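Thiol-activated cytolysin (Desulfobulbus propionicus, PDB 6NAL) probably forms pores in cholesterol-containing target membranes, as a cholesterol-dependent cytolysin from a Gram-negative bacterium. Local coordinates at residues T181-Y189 with K247-E258. Numbering follows the deposited sequence.
Sequences TRAEKKSVY and KFESKLSSTELE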
# COMPACT_ATOMS: atom_id res chain seq x y z
N THR A 181 26.39 -10.02 0.95
CA THR A 181 25.25 -9.83 0.06
C THR A 181 24.63 -8.46 0.24
O THR A 181 24.26 -7.81 -0.74
CB THR A 181 24.21 -10.93 0.29
OG1 THR A 181 24.61 -12.11 -0.42
CG2 THR A 181 22.87 -10.53 -0.21
N ARG A 182 24.47 -8.01 1.49
CA ARG A 182 23.92 -6.67 1.70
C ARG A 182 24.97 -5.60 1.45
O ARG A 182 24.61 -4.49 1.05
CB ARG A 182 23.29 -6.57 3.10
CG ARG A 182 24.22 -6.26 4.26
CD ARG A 182 23.47 -6.39 5.61
NE ARG A 182 22.66 -7.61 5.71
CZ ARG A 182 21.45 -7.69 6.25
NH1 ARG A 182 20.86 -6.61 6.76
NH2 ARG A 182 20.82 -8.87 6.29
N ALA A 183 26.26 -5.92 1.63
CA ALA A 183 27.32 -4.97 1.29
C ALA A 183 27.31 -4.63 -0.20
O ALA A 183 27.67 -3.51 -0.58
CB ALA A 183 28.69 -5.54 1.70
N GLU A 184 26.97 -5.58 -1.05
CA GLU A 184 26.65 -5.27 -2.44
C GLU A 184 25.17 -4.91 -2.40
O GLU A 184 24.62 -4.80 -1.32
CB GLU A 184 27.00 -6.45 -3.32
CG GLU A 184 28.48 -6.70 -3.26
CD GLU A 184 28.94 -7.66 -4.32
OE1 GLU A 184 28.51 -7.51 -5.49
OE2 GLU A 184 29.73 -8.58 -3.99
N LYS A 185 24.48 -4.69 -3.51
CA LYS A 185 23.08 -4.31 -3.30
C LYS A 185 22.12 -5.50 -3.53
O LYS A 185 21.05 -5.33 -4.09
CB LYS A 185 22.72 -3.09 -4.17
CG LYS A 185 22.00 -2.07 -3.22
CD LYS A 185 21.40 -0.91 -4.02
CE LYS A 185 20.10 -1.31 -4.69
NZ LYS A 185 19.46 -0.14 -5.34
N LYS A 186 22.56 -6.72 -3.20
CA LYS A 186 21.91 -7.97 -3.60
C LYS A 186 20.80 -8.40 -2.64
O LYS A 186 20.87 -8.19 -1.43
CB LYS A 186 22.97 -9.07 -3.70
CG LYS A 186 23.90 -9.01 -4.92
CD LYS A 186 24.91 -10.16 -4.89
CE LYS A 186 26.03 -9.96 -5.88
NZ LYS A 186 27.15 -10.88 -5.53
N SER A 187 19.78 -9.01 -3.21
CA SER A 187 18.70 -9.68 -2.51
C SER A 187 18.71 -11.16 -2.84
O SER A 187 19.35 -11.60 -3.81
CB SER A 187 17.35 -9.06 -2.89
OG SER A 187 17.05 -9.33 -4.26
N VAL A 188 18.01 -11.95 -2.01
CA VAL A 188 18.06 -13.41 -2.10
C VAL A 188 16.66 -14.00 -2.03
O VAL A 188 15.90 -13.72 -1.10
CB VAL A 188 18.94 -14.03 -1.00
CG1 VAL A 188 19.00 -15.54 -1.12
CG2 VAL A 188 20.36 -13.44 -1.00
N TYR A 189 16.35 -14.88 -2.95
CA TYR A 189 15.13 -15.66 -2.89
C TYR A 189 15.45 -17.16 -2.84
O TYR A 189 16.28 -17.66 -3.60
CB TYR A 189 14.29 -15.30 -4.11
CG TYR A 189 12.89 -15.81 -4.06
CD1 TYR A 189 11.91 -15.12 -3.40
CD2 TYR A 189 12.56 -16.98 -4.64
CE1 TYR A 189 10.62 -15.58 -3.33
CE2 TYR A 189 11.24 -17.46 -4.60
CZ TYR A 189 10.28 -16.75 -3.93
OH TYR A 189 8.99 -17.22 -3.86
N LYS A 247 18.71 -21.26 -4.91
CA LYS A 247 19.00 -19.93 -4.41
C LYS A 247 19.08 -18.98 -5.59
O LYS A 247 19.84 -19.22 -6.53
CB LYS A 247 20.31 -19.92 -3.63
CG LYS A 247 20.67 -18.55 -3.11
CD LYS A 247 21.90 -18.63 -2.18
CE LYS A 247 22.99 -17.66 -2.63
NZ LYS A 247 23.38 -17.97 -4.04
N PHE A 248 18.27 -17.93 -5.56
CA PHE A 248 18.28 -16.89 -6.58
C PHE A 248 18.80 -15.60 -5.94
O PHE A 248 18.24 -15.12 -4.96
CB PHE A 248 16.89 -16.64 -7.14
CG PHE A 248 16.21 -17.84 -7.68
CD1 PHE A 248 15.50 -18.69 -6.86
CD2 PHE A 248 16.26 -18.13 -9.03
CE1 PHE A 248 14.88 -19.82 -7.38
CE2 PHE A 248 15.62 -19.22 -9.55
CZ PHE A 248 14.94 -20.07 -8.72
N GLU A 249 19.86 -15.05 -6.50
CA GLU A 249 20.56 -13.89 -5.99
C GLU A 249 20.63 -12.87 -7.13
O GLU A 249 20.91 -13.23 -8.29
CB GLU A 249 21.96 -14.25 -5.51
CG GLU A 249 22.48 -13.36 -4.38
CD GLU A 249 23.83 -13.82 -3.81
OE1 GLU A 249 24.88 -13.27 -4.23
OE2 GLU A 249 23.85 -14.70 -2.91
N SER A 250 20.35 -11.60 -6.81
CA SER A 250 20.23 -10.58 -7.85
C SER A 250 20.54 -9.22 -7.26
O SER A 250 20.34 -9.00 -6.07
CB SER A 250 18.82 -10.57 -8.43
OG SER A 250 18.73 -9.67 -9.50
N LYS A 251 20.99 -8.29 -8.11
CA LYS A 251 21.03 -6.90 -7.68
C LYS A 251 19.68 -6.21 -7.86
O LYS A 251 19.49 -5.12 -7.32
CB LYS A 251 22.15 -6.17 -8.42
CG LYS A 251 23.53 -6.52 -7.84
CD LYS A 251 24.62 -5.75 -8.49
CE LYS A 251 25.57 -5.08 -7.44
NZ LYS A 251 27.00 -5.50 -7.56
N LEU A 252 18.76 -6.80 -8.63
CA LEU A 252 17.37 -6.37 -8.65
C LEU A 252 16.82 -6.15 -7.24
O LEU A 252 17.37 -6.68 -6.27
CB LEU A 252 16.45 -7.38 -9.32
CG LEU A 252 16.70 -7.84 -10.75
CD1 LEU A 252 15.80 -9.03 -11.17
CD2 LEU A 252 16.52 -6.65 -11.68
N SER A 253 15.75 -5.38 -7.13
CA SER A 253 15.08 -5.19 -5.85
C SER A 253 14.39 -6.48 -5.40
O SER A 253 14.01 -7.32 -6.22
CB SER A 253 14.04 -4.10 -6.00
OG SER A 253 12.96 -4.61 -6.78
N SER A 254 14.22 -6.60 -4.07
CA SER A 254 13.45 -7.71 -3.51
C SER A 254 12.13 -7.90 -4.24
O SER A 254 11.71 -9.02 -4.51
CB SER A 254 13.17 -7.47 -2.03
OG SER A 254 14.29 -6.93 -1.41
N THR A 255 11.42 -6.80 -4.47
CA THR A 255 10.08 -6.91 -5.02
C THR A 255 10.13 -7.44 -6.44
O THR A 255 9.32 -8.28 -6.83
CB THR A 255 9.39 -5.54 -4.98
OG1 THR A 255 9.25 -5.10 -3.61
CG2 THR A 255 8.04 -5.63 -5.69
N GLU A 256 11.09 -6.94 -7.23
CA GLU A 256 11.21 -7.37 -8.62
C GLU A 256 11.82 -8.77 -8.70
O GLU A 256 11.42 -9.56 -9.56
CB GLU A 256 12.03 -6.34 -9.42
CG GLU A 256 11.51 -6.12 -10.85
CD GLU A 256 11.65 -4.68 -11.34
OE1 GLU A 256 12.68 -4.06 -10.99
OE2 GLU A 256 10.73 -4.18 -12.07
N LEU A 257 12.77 -9.11 -7.82
CA LEU A 257 13.24 -10.49 -7.77
C LEU A 257 12.08 -11.45 -7.46
O LEU A 257 11.83 -12.39 -8.22
CB LEU A 257 14.37 -10.63 -6.74
CG LEU A 257 15.05 -12.01 -6.64
CD1 LEU A 257 15.73 -12.38 -7.95
CD2 LEU A 257 16.05 -12.05 -5.55
N GLU A 258 11.32 -11.18 -6.40
CA GLU A 258 10.22 -12.07 -6.04
C GLU A 258 9.19 -12.18 -7.16
O GLU A 258 8.70 -13.28 -7.45
CB GLU A 258 9.58 -11.59 -4.73
CG GLU A 258 8.33 -12.36 -4.28
CD GLU A 258 7.96 -12.14 -2.81
OE1 GLU A 258 7.98 -10.97 -2.35
OE2 GLU A 258 7.63 -13.14 -2.11
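Y189 and F248 exchange both backbone hydrogen bonds: Y189 N reaches F248 O at 2.8 Å in the carbonyl plane, and F248 N returns to Y189 O just as straight, at 172° on hydrogen. Two residues back, S187 N donates to S250 O at 2.9 Å, while S250 N gives S187 O a longer bond, tilted from the carbonyl plane. V188 and E249 lie between them as the non-hydrogen-bonded pair, completing an antiparallel register. On the face of Y189 and F248 the two rings run side by side, meeting at Y189 CD2 and F248 CD1, 4.1 Å apart. L257, from helix 254-264, lowers CD2 onto this face against Y189 CB and the S187 side chain. S187 OG, set between its backbone N and carbonyl carbon (chi1 66°), gives L252 O only a weak bond. On the other face V188 packs against the aliphatic parts of K247 and E249, and a salt-bridge network runs from there into the loops. K186, its chain extended, passes E249 with NZ 3.5 Å from E249 OE1, and E249 OE2 pairs with K247 NZ; K251 bends at its third and fourth torsions to bring NZ 3.3 Å from E184 OE1, a salt bridge with a weak hydrogen bond. E184 OE1 also has a long pairing with K186 NZ. An ST turn (L252 N to S250 OG) and an N-cap bond (E256 N to S253 OG) lead into the helix; S250 OG also bonds Q286 O. Farther out, Y189 OH binds S150 OG, E258 pairs with K262, and backbone bonds tie V188 to V153 and E249 to D288, within what is probably the core sheet of the cytolysin fold. Four backbone bonds thus pair the strands, with probable electrostatic support from the network.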